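Local coordinates for protein transcriptional regulator (PDB 1UDD) that is an all-helical member of the TENA/THI-4/PQQC family, named as a transcriptional regulator, with four copies of the chain in its assembly, at residues Arg2-Lys8 against Ile182-His187; Thr107-Tyr113 against Ala206-Met210; Ala132-Trp138 against Ile196-Ser201. All blocks are in the same frame, centred on the assembly; numbering follows the deposited sequence.

Interaction 1. Residues Arg2-Lys8 against Ile182-His187; sequences RVMITDK and IDSSGH
A polar tie near the surface joins the N-terminal end of helix 5-11 to the C-terminal end of helix 169-183 in this all-helical, heme-oxygenase-like fold, with the carboxylate of Asp-183 held by Thr-6. Met-4 occupies the N-cap position of the short helix, and Asp-183 reaches across to a first-turn amide just behind it. OD1 of Asp-183 accepts a hydrogen bond from Thr-6 N on its syn lone pair, 2.7 Å away and close to straight at 165°. The other oxygen, OD2, accepts from Thr-6 OG1 at 2.5 Å, very short as modelled. Thr-6 can offer both donors because its hydroxyl sits between backbone N and carbonyl carbon (chi1 59°), on the side of its own N-H. Two bonds to one residue fix the carboxylate's rotation, and its negative charge next to the start of a helix is probably stabilising.

Beside the polar pair, Ile-5 CG2 meets Ile-182 CG2 at 4.0 Å, the two side chains crossing at about a right angle, while Ile-5 CD1 touches Ser-185 OG and Gly-186 O. Ile-182 itself also packs against Thr-131 and Leu-134 of helix 126-146, and Ile-5 lies on Tyr-190 and Leu-193 of helix 190-213.

Further out, the Arg-2 guanidinium lies over one face of the His-187 imidazole, centres 3.9 Å apart and planes tilted by 28°, a stack of flat groups between two exposed residues. Between the two backbones sits a single water: it accepts from Ile-5 N at 3.1 Å and donates to Asp-183 O at 2.8 Å.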
loop_
_atom_site.group_PDB
_atom_site.type_symbol
_atom_site.label_atom_id
_atom_site.label_comp_id
_atom_site.label_asym_id
_atom_site.label_seq_id
_atom_site.Cartn_x
_atom_site.Cartn_y
_atom_site.Cartn_z
ATOM N N ARG A 2 -29.224 -15.824 14.528
ATOM C CA ARG A 2 -27.845 -15.531 14.128
ATOM C C ARG A 2 -26.695 -16.425 14.589
ATOM O O ARG A 2 -26.406 -16.538 15.775
ATOM C CB ARG A 2 -27.490 -14.078 14.489
ATOM C CG ARG A 2 -28.288 -13.034 13.721
ATOM C CD ARG A 2 -27.404 -11.872 13.299
ATOM N NE ARG A 2 -26.829 -11.150 14.434
ATOM C CZ ARG A 2 -27.295 -9.998 14.912
ATOM N NH1 ARG A 2 -28.351 -9.415 14.357
ATOM N NH2 ARG A 2 -26.700 -9.423 15.950
ATOM N N VAL A 3 -26.030 -17.042 13.621
ATOM C CA VAL A 3 -24.861 -17.867 13.894
ATOM C C VAL A 3 -23.692 -16.892 13.715
ATOM O O VAL A 3 -23.917 -15.728 13.389
ATOM C CB VAL A 3 -24.752 -19.030 12.899
ATOM C CG1 VAL A 3 -25.945 -19.971 13.087
ATOM C CG2 VAL A 3 -24.706 -18.493 11.464
ATOM N N MET A 4 -22.458 -17.331 13.937
ATOM C CA MET A 4 -21.315 -16.424 13.792
ATOM C C MET A 4 -20.929 -16.172 12.326
ATOM O O MET A 4 -21.350 -16.887 11.415
ATOM C CB MET A 4 -20.087 -16.989 14.510
ATOM C CG MET A 4 -20.194 -17.121 16.011
ATOM S SD MET A 4 -18.611 -17.761 16.649
ATOM C CE MET A 4 -18.939 -17.900 18.398
ATOM N N ILE A 5 -20.112 -15.148 12.113
ATOM C CA ILE A 5 -19.628 -14.817 10.778
ATOM C C ILE A 5 -18.903 -16.023 10.152
ATOM O O ILE A 5 -19.209 -16.401 9.024
ATOM C CB ILE A 5 -18.668 -13.628 10.842
ATOM C CG1 ILE A 5 -19.427 -12.395 11.357
ATOM C CG2 ILE A 5 -18.025 -13.387 9.479
ATOM C CD1 ILE A 5 -18.575 -11.143 11.437
ATOM N N THR A 6 -17.958 -16.635 10.875
ATOM C CA THR A 6 -17.247 -17.786 10.322
ATOM C C THR A 6 -18.171 -18.995 10.111
ATOM O O THR A 6 -17.882 -19.858 9.284
ATOM C CB THR A 6 -16.006 -18.196 11.185
ATOM O OG1 THR A 6 -16.408 -18.514 12.530
ATOM C CG2 THR A 6 -14.980 -17.049 11.210
ATOM N N ASP A 7 -19.273 -19.063 10.862
ATOM C CA ASP A 7 -20.247 -20.141 10.680
ATOM C C ASP A 7 -20.830 -19.949 9.272
ATOM O O ASP A 7 -20.911 -20.881 8.483
ATOM C CB ASP A 7 -21.379 -20.051 11.712
ATOM C CG ASP A 7 -20.936 -20.447 13.124
ATOM O OD1 ASP A 7 -20.014 -21.274 13.276
ATOM O OD2 ASP A 7 -21.529 -19.937 14.086
ATOM N N LYS A 8 -21.218 -18.720 8.968
ATOM C CA LYS A 8 -21.776 -18.385 7.660
ATOM C C LYS A 8 -20.795 -18.620 6.528
ATOM O O LYS A 8 -21.186 -19.070 5.460
ATOM C CB LYS A 8 -22.216 -16.920 7.651
ATOM C CG LYS A 8 -23.379 -16.646 8.577
ATOM C CD LYS A 8 -23.436 -15.191 9.001
ATOM C CE LYS A 8 -24.089 -14.295 7.980
ATOM N NZ LYS A 8 -24.108 -12.873 8.498
ATOM N N ILE A 182 -11.961 -12.578 13.489
ATOM C CA ILE A 182 -12.956 -12.253 12.475
ATOM C C ILE A 182 -14.370 -12.223 13.090
ATOM O O ILE A 182 -15.162 -11.326 12.803
ATOM C CB ILE A 182 -12.904 -13.272 11.304
ATOM C CG1 ILE A 182 -11.602 -13.079 10.523
ATOM C CG2 ILE A 182 -14.131 -13.111 10.395
ATOM C CD1 ILE A 182 -11.297 -14.209 9.564
ATOM N N ASP A 183 -14.670 -13.173 13.971
ATOM C CA ASP A 183 -16.008 -13.225 14.562
ATOM C C ASP A 183 -16.362 -12.143 15.568
ATOM O O ASP A 183 -17.536 -11.903 15.811
ATOM C CB ASP A 183 -16.273 -14.602 15.184
ATOM C CG ASP A 183 -16.508 -15.670 14.133
ATOM O OD1 ASP A 183 -17.225 -15.372 13.153
ATOM O OD2 ASP A 183 -15.992 -16.800 14.283
ATOM N N SER A 184 -15.362 -11.482 16.142
ATOM C CA SER A 184 -15.635 -10.428 17.120
ATOM C C SER A 184 -15.814 -9.080 16.430
ATOM O O SER A 184 -15.928 -8.052 17.088
ATOM C CB SER A 184 -14.496 -10.333 18.142
ATOM O OG SER A 184 -13.304 -9.840 17.544
ATOM N N SER A 185 -15.842 -9.097 15.101
ATOM C CA SER A 185 -16.000 -7.878 14.322
ATOM C C SER A 185 -17.469 -7.543 14.088
ATOM O O SER A 185 -18.368 -8.252 14.549
ATOM C CB SER A 185 -15.310 -8.023 12.966
ATOM O OG SER A 185 -15.961 -9.009 12.191
ATOM N N GLY A 186 -17.695 -6.468 13.342
ATOM C CA GLY A 186 -19.044 -6.021 13.046
ATOM C C GLY A 186 -19.934 -7.016 12.321
ATOM O O GLY A 186 -19.468 -7.885 11.585
ATOM N N HIS A 187 -21.236 -6.869 12.535
ATOM C CA HIS A 187 -22.236 -7.727 11.923
ATOM C C HIS A 187 -22.465 -7.382 10.450
ATOM O O HIS A 187 -22.893 -8.230 9.663
ATOM C CB HIS A 187 -23.543 -7.598 12.709
ATOM C CG HIS A 187 -24.709 -8.285 12.072
ATOM N ND1 HIS A 187 -24.647 -9.578 11.602
ATOM C CD2 HIS A 187 -25.982 -7.870 11.866
ATOM C CE1 HIS A 187 -25.833 -9.933 11.135
ATOM N NE2 HIS A 187 -26.660 -8.914 11.284
HETATM O O HOH W 1 -19.645 -13.191 14.407
#

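Interaction 2. Residues Thr107-Tyr113 against Ala206-Met210; sequences TLVNSAY and AFWEM
Phe-207 and Met-210 reach helix 108-123 through their first torsions: the ring of Phe-207 swings away from its backbone N (chi1 -152°) until its rim meets Asn-110, whereas Met-210 CG is tucked between backbone N and carbonyl carbon (chi1 75°) and its chain bends again at chi2, bringing SD to Thr-107. The helical segments 108-113 and 206-210 run nearly antiparallel, at 157°, with their axes 9.5 Å apart at closest approach.

At the start of the first helix, Thr-107 OG1 lies 3.2 Å from Met-210 SD. From the N-cap position, that same OG1 accepts a weak capping bond from Asn-110 N. The methyl of Met-210 folds back over the centre of the Phe-207 ring, 3.6 Å from CE to the ring plane, so one face of the phenyl is covered from within its own helix.

The phenyl edge does the reaching across. Its CE1 comes within 3.6 Å of Asn-110 CG, with OD1 in the ring plane and the amide turned steeply against it. One turn on, Tyr-113 CD2 approaches Phe-207 CD1 at 4.1 Å, the two side chains crossing at about a right angle. Beside them Val-109 CG1 rests on Ala-206 CB at 3.8 Å.

Helix 36-63 packs beside both segments: OD1 of Asn-110 accepts from Asn-48, its ND2 donates to the carbonyl of Gln-45, and Tyr-49 meets Phe-207 edge-to-face. Tyr-113 OH bonds Glu-204, just before the 206-210 segment on helix 190-213. Phe-203 of the second subunit packs on Leu-108 and Ala-112, so helix 108-123 faces helix 190-213 of its own chain and also contributes to the subunit interface.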
loop_
_atom_site.group_PDB
_atom_site.type_symbol
_atom_site.label_atom_id
_atom_site.label_comp_id
_atom_site.label_asym_id
_atom_site.label_seq_id
_atom_site.Cartn_x
_atom_site.Cartn_y
_atom_site.Cartn_z
ATOM N N THR A 107 3.312 -21.844 -10.773
ATOM C CA THR A 107 2.284 -21.917 -11.806
ATOM C C THR A 107 1.496 -20.613 -11.746
ATOM O O THR A 107 1.628 -19.850 -10.792
ATOM C CB THR A 107 1.308 -23.082 -11.560
ATOM O OG1 THR A 107 0.757 -22.966 -10.240
ATOM C CG2 THR A 107 2.022 -24.427 -11.709
ATOM N N LEU A 108 0.678 -20.368 -12.761
ATOM C CA LEU A 108 -0.138 -19.167 -12.817
ATOM C C LEU A 108 -1.071 -19.150 -11.596
ATOM O O LEU A 108 -1.203 -18.128 -10.920
ATOM C CB LEU A 108 -0.939 -19.164 -14.123
ATOM C CG LEU A 108 -1.730 -17.932 -14.563
ATOM C CD1 LEU A 108 -3.077 -17.922 -13.901
ATOM C CD2 LEU A 108 -0.949 -16.675 -14.237
ATOM N N VAL A 109 -1.695 -20.294 -11.314
ATOM C CA VAL A 109 -2.617 -20.431 -10.175
ATOM C C VAL A 109 -1.961 -19.999 -8.864
ATOM O O VAL A 109 -2.556 -19.279 -8.068
ATOM C CB VAL A 109 -3.114 -21.897 -10.028
ATOM C CG1 VAL A 109 -3.987 -22.038 -8.789
ATOM C CG2 VAL A 109 -3.908 -22.288 -11.251
ATOM N N ASN A 110 -0.726 -20.442 -8.659
ATOM C CA ASN A 110 0.048 -20.109 -7.467
ATOM C C ASN A 110 0.205 -18.593 -7.341
ATOM O O ASN A 110 -0.188 -17.993 -6.337
ATOM C CB ASN A 110 1.432 -20.744 -7.569
ATOM C CG ASN A 110 2.159 -20.770 -6.249
ATOM O OD1 ASN A 110 1.978 -19.888 -5.402
ATOM N ND2 ASN A 110 3.003 -21.776 -6.067
ATOM N N SER A 111 0.790 -17.982 -8.368
ATOM C CA SER A 111 1.008 -16.533 -8.390
ATOM C C SER A 111 -0.282 -15.801 -8.102
ATOM O O SER A 111 -0.338 -14.940 -7.223
ATOM C CB SER A 111 1.517 -16.083 -9.762
ATOM O OG SER A 111 2.732 -16.729 -10.085
ATOM N N ALA A 112 -1.314 -16.144 -8.864
ATOM C CA ALA A 112 -2.625 -15.537 -8.718
ATOM C C ALA A 112 -3.157 -15.619 -7.277
ATOM O O ALA A 112 -3.597 -14.612 -6.714
ATOM C CB ALA A 112 -3.598 -16.199 -9.654
ATOM N N TYR A 113 -3.118 -16.810 -6.684
ATOM C CA TYR A 113 -3.615 -16.978 -5.321
ATOM C C TYR A 113 -2.856 -16.072 -4.357
ATOM O O TYR A 113 -3.457 -15.370 -3.540
ATOM C CB TYR A 113 -3.490 -18.447 -4.894
ATOM C CG TYR A 113 -4.118 -18.805 -3.550
ATOM C CD1 TYR A 113 -5.112 -18.009 -2.965
ATOM C CD2 TYR A 113 -3.740 -19.972 -2.885
ATOM C CE1 TYR A 113 -5.708 -18.378 -1.752
ATOM C CE2 TYR A 113 -4.327 -20.346 -1.679
ATOM C CZ TYR A 113 -5.306 -19.547 -1.118
ATOM O OH TYR A 113 -5.853 -19.929 0.086
ATOM N N ALA A 206 -8.268 -24.911 -6.644
ATOM C CA ALA A 206 -7.463 -24.749 -7.847
ATOM C C ALA A 206 -6.020 -25.143 -7.576
ATOM O O ALA A 206 -5.342 -25.702 -8.447
ATOM C CB ALA A 206 -7.524 -23.294 -8.328
ATOM N N PHE A 207 -5.548 -24.843 -6.370
ATOM C CA PHE A 207 -4.175 -25.153 -6.018
ATOM C C PHE A 207 -3.949 -26.667 -6.002
ATOM O O PHE A 207 -2.934 -27.157 -6.496
ATOM C CB PHE A 207 -3.828 -24.565 -4.650
ATOM C CG PHE A 207 -2.370 -24.240 -4.481
ATOM C CD1 PHE A 207 -1.856 -23.024 -4.944
ATOM C CD2 PHE A 207 -1.511 -25.131 -3.834
ATOM C CE1 PHE A 207 -0.502 -22.697 -4.757
ATOM C CE2 PHE A 207 -0.167 -24.819 -3.644
ATOM C CZ PHE A 207 0.343 -23.595 -4.104
ATOM N N TRP A 208 -4.886 -27.405 -5.417
ATOM C CA TRP A 208 -4.741 -28.852 -5.373
ATOM C C TRP A 208 -4.802 -29.369 -6.796
ATOM O O TRP A 208 -4.031 -30.244 -7.182
ATOM C CB TRP A 208 -5.851 -29.488 -4.524
ATOM C CG TRP A 208 -5.728 -29.152 -3.069
ATOM C CD1 TRP A 208 -6.620 -28.449 -2.311
ATOM C CD2 TRP A 208 -4.650 -29.509 -2.195
ATOM N NE1 TRP A 208 -6.168 -28.350 -1.022
ATOM C CE2 TRP A 208 -4.959 -28.990 -0.920
ATOM C CE3 TRP A 208 -3.450 -30.224 -2.367
ATOM C CZ2 TRP A 208 -4.115 -29.157 0.183
ATOM C CZ3 TRP A 208 -2.610 -30.392 -1.270
ATOM C CH2 TRP A 208 -2.948 -29.858 -0.008
ATOM N N GLU A 209 -5.709 -28.799 -7.580
ATOM C CA GLU A 209 -5.887 -29.213 -8.959
ATOM C C GLU A 209 -4.617 -29.040 -9.778
ATOM O O GLU A 209 -4.247 -29.924 -10.547
ATOM C CB GLU A 209 -7.030 -28.423 -9.597
ATOM C CG GLU A 209 -7.372 -28.841 -11.027
ATOM C CD GLU A 209 -7.666 -30.333 -11.158
ATOM O OE1 GLU A 209 -8.335 -30.884 -10.254
ATOM O OE2 GLU A 209 -7.238 -30.947 -12.167
ATOM N N MET A 210 -3.943 -27.907 -9.618
ATOM C CA MET A 210 -2.726 -27.686 -10.382
ATOM C C MET A 210 -1.603 -28.575 -9.861
ATOM O O MET A 210 -0.684 -28.923 -10.603
ATOM C CB MET A 210 -2.323 -26.210 -10.334
ATOM C CG MET A 210 -1.729 -25.764 -9.043
ATOM S SD MET A 210 0.041 -25.889 -9.053
ATOM C CE MET A 210 0.371 -25.183 -7.396
#

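Interaction 3. Residues Ala132-Trp138 against Ile196-Ser201; sequences ALLPCFW and IFITGS
Helix 126-146 is kinked at Pro-135, where the N atoms of Pro-135 and Cys-136 lack bonds to the preceding turn, and here segments 132-138 and 196-201 cross at 45°, their axes only 7.7 Å apart. This is buried helix-on-helix packing inside the heme-oxygenase-like bundle, and Phe-197 meets Pro-135 at its centre.

CG of Pro-135 stands over one face of the phenyl, 3.8 Å from the ring centroid and 17° off the ring normal, a CH-pi contact. Phe-197 reaches that place because its CG lies anti to the backbone N (chi1 -165°), which brings the ring over to helix 126-146. Leu-134 then approaches at the ring edge, its CD2 3.6 Å from Phe-197 CE1. Trp-138 CE3 touches Phe-197 CZ at 3.7 Å; the two aromatic groups meet rim to rim, neither lying over the other's face.

On the N-terminal side of the kink, Ile-196 CG2 packs against Ala-132 CB at 3.6 Å. Gly-200, with no side chain, lets the helices draw close, so Pro-135 CB comes to 3.8 Å from Gly-200 C. Leu-9 of helix 5-11 also packs on Phe-197, and Trp-138 NE1 is bonded to Glu-142 one turn on.

On the second helix Phe-197 O is gripped twice, from opposite faces of its carbonyl plane: by the N of Ser-201, the ordinary helical bond, and by Ser-201 OG at 2.8 Å, the hydroxyl itself accepting from Trp-17 NE1.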
loop_
_atom_site.group_PDB
_atom_site.type_symbol
_atom_site.label_atom_id
_atom_site.label_comp_id
_atom_site.label_asym_id
_atom_site.label_seq_id
_atom_site.Cartn_x
_atom_site.Cartn_y
_atom_site.Cartn_z
ATOM N N ALA A 132 -9.273 -13.280 3.858
ATOM C CA ALA A 132 -8.697 -13.799 2.618
ATOM C C ALA A 132 -7.690 -14.905 2.919
ATOM O O ALA A 132 -7.317 -15.661 2.031
ATOM C CB ALA A 132 -8.036 -12.700 1.835
ATOM N N LEU A 133 -7.271 -15.001 4.178
ATOM C CA LEU A 133 -6.302 -16.018 4.585
ATOM C C LEU A 133 -6.927 -17.194 5.337
ATOM O O LEU A 133 -6.278 -18.219 5.554
ATOM C CB LEU A 133 -5.237 -15.396 5.482
ATOM C CG LEU A 133 -4.529 -14.135 4.985
ATOM C CD1 LEU A 133 -3.436 -13.738 5.999
ATOM C CD2 LEU A 133 -3.930 -14.380 3.604
ATOM N N LEU A 134 -8.183 -17.048 5.737
ATOM C CA LEU A 134 -8.864 -18.086 6.502
ATOM C C LEU A 134 -9.049 -19.391 5.719
ATOM O O LEU A 134 -8.809 -20.481 6.249
ATOM C CB LEU A 134 -10.204 -17.546 7.009
ATOM C CG LEU A 134 -10.897 -18.359 8.104
ATOM C CD1 LEU A 134 -9.958 -18.538 9.315
ATOM C CD2 LEU A 134 -12.155 -17.641 8.504
ATOM N N PRO A 135 -9.477 -19.309 4.447
ATOM C CA PRO A 135 -9.625 -20.587 3.743
ATOM C C PRO A 135 -8.301 -21.348 3.836
ATOM O O PRO A 135 -8.285 -22.557 4.049
ATOM C CB PRO A 135 -9.964 -20.164 2.323
ATOM C CG PRO A 135 -10.746 -18.855 2.549
ATOM C CD PRO A 135 -9.932 -18.174 3.618
ATOM N N CYS A 136 -7.190 -20.630 3.697
ATOM C CA CYS A 136 -5.869 -21.266 3.795
ATOM C C CYS A 136 -5.688 -22.004 5.115
ATOM O O CYS A 136 -5.629 -23.233 5.150
ATOM C CB CYS A 136 -4.752 -20.232 3.662
ATOM S SG CYS A 136 -3.160 -20.817 4.326
ATOM N N PHE A 137 -5.602 -21.247 6.202
ATOM C CA PHE A 137 -5.404 -21.830 7.529
ATOM C C PHE A 137 -6.483 -22.851 7.928
ATOM O O PHE A 137 -6.171 -23.956 8.366
ATOM C CB PHE A 137 -5.355 -20.727 8.602
ATOM C CG PHE A 137 -4.103 -19.881 8.575
ATOM C CD1 PHE A 137 -3.983 -18.811 7.696
ATOM C CD2 PHE A 137 -3.053 -20.138 9.457
ATOM C CE1 PHE A 137 -2.832 -18.004 7.699
ATOM C CE2 PHE A 137 -1.903 -19.339 9.468
ATOM C CZ PHE A 137 -1.793 -18.272 8.589
ATOM N N TRP A 138 -7.747 -22.484 7.743
ATOM C CA TRP A 138 -8.869 -23.331 8.141
ATOM C C TRP A 138 -9.057 -24.628 7.349
ATOM O O TRP A 138 -9.196 -25.697 7.946
ATOM C CB TRP A 138 -10.154 -22.496 8.129
ATOM C CG TRP A 138 -11.328 -23.099 8.850
ATOM C CD1 TRP A 138 -11.363 -24.283 9.552
ATOM C CD2 TRP A 138 -12.648 -22.549 8.927
ATOM N NE1 TRP A 138 -12.628 -24.500 10.054
ATOM C CE2 TRP A 138 -13.435 -23.452 9.687
ATOM C CE3 TRP A 138 -13.247 -21.381 8.422
ATOM C CZ2 TRP A 138 -14.793 -23.218 9.958
ATOM C CZ3 TRP A 138 -14.602 -21.149 8.693
ATOM C CH2 TRP A 138 -15.357 -22.066 9.455
ATOM N N ILE A 196 -14.908 -12.759 -0.507
ATOM C CA ILE A 196 -13.478 -12.954 -0.274
ATOM C C ILE A 196 -13.196 -14.400 0.125
ATOM O O ILE A 196 -12.280 -15.036 -0.412
ATOM C CB ILE A 196 -12.946 -12.053 0.848
ATOM C CG1 ILE A 196 -12.927 -10.591 0.394
ATOM C CG2 ILE A 196 -11.523 -12.473 1.203
ATOM C CD1 ILE A 196 -12.760 -9.599 1.535
ATOM N N PHE A 197 -13.987 -14.911 1.067
ATOM C CA PHE A 197 -13.817 -16.274 1.556
ATOM C C PHE A 197 -14.082 -17.293 0.443
ATOM O O PHE A 197 -13.391 -18.303 0.344
ATOM C CB PHE A 197 -14.782 -16.552 2.717
ATOM C CG PHE A 197 -14.442 -17.798 3.513
ATOM C CD1 PHE A 197 -13.555 -17.733 4.588
ATOM C CD2 PHE A 197 -15.012 -19.031 3.185
ATOM C CE1 PHE A 197 -13.235 -18.890 5.338
ATOM C CE2 PHE A 197 -14.709 -20.184 3.914
ATOM C CZ PHE A 197 -13.814 -20.112 5.000
ATOM N N ILE A 198 -15.096 -17.045 -0.382
ATOM C CA ILE A 198 -15.393 -17.981 -1.458
ATOM C C ILE A 198 -14.286 -17.972 -2.513
ATOM O O ILE A 198 -13.938 -19.011 -3.089
ATOM C CB ILE A 198 -16.757 -17.666 -2.115
ATOM C CG1 ILE A 198 -17.880 -18.185 -1.213
ATOM C CG2 ILE A 198 -16.849 -18.334 -3.492
ATOM C CD1 ILE A 198 -19.296 -17.857 -1.710
ATOM N N THR A 199 -13.726 -16.797 -2.762
ATOM C CA THR A 199 -12.625 -16.681 -3.726
ATOM C C THR A 199 -11.435 -17.482 -3.210
ATOM O O THR A 199 -10.813 -18.247 -3.950
ATOM C CB THR A 199 -12.182 -15.206 -3.895
ATOM O OG1 THR A 199 -13.257 -14.454 -4.469
ATOM C CG2 THR A 199 -10.936 -15.102 -4.782
ATOM N N GLY A 200 -11.135 -17.306 -1.927
ATOM C CA GLY A 200 -10.007 -18.003 -1.337
ATOM C C GLY A 200 -10.189 -19.502 -1.388
ATOM O O GLY A 200 -9.224 -20.248 -1.583
ATOM N N SER A 201 -11.433 -19.942 -1.207
ATOM C CA SER A 201 -11.764 -21.365 -1.223
ATOM C C SER A 201 -11.577 -21.927 -2.627
ATOM O O SER A 201 -11.088 -23.052 -2.793
ATOM C CB SER A 201 -13.213 -21.582 -0.753
ATOM O OG SER A 201 -13.387 -21.093 0.567
#

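In the fold
Interaction 3 is the buried member of the set, interaction 2 is partly buried, and interaction 1 lies at the surface, its centre about 20 Å from the chain centre. Chemistry follows place: a carboxylate, a bridging water and an arginine-histidine stack outside, a sulfur beside a hydroxyl and an amide at a phenyl edge midway, and almost wholly apolar contacts within. Helix 190-213 serves both 2 and 3, meeting in turn the consecutive helices 108-123 and 126-146, with Tyr-113 OH packing on Cys-136 and Gly-200. Interaction 1 adjoins 3 through Thr-6 and Ile-182, which rest on Leu-134 and, for Thr-6, Trp-138; interactions 1 and 2 do not touch.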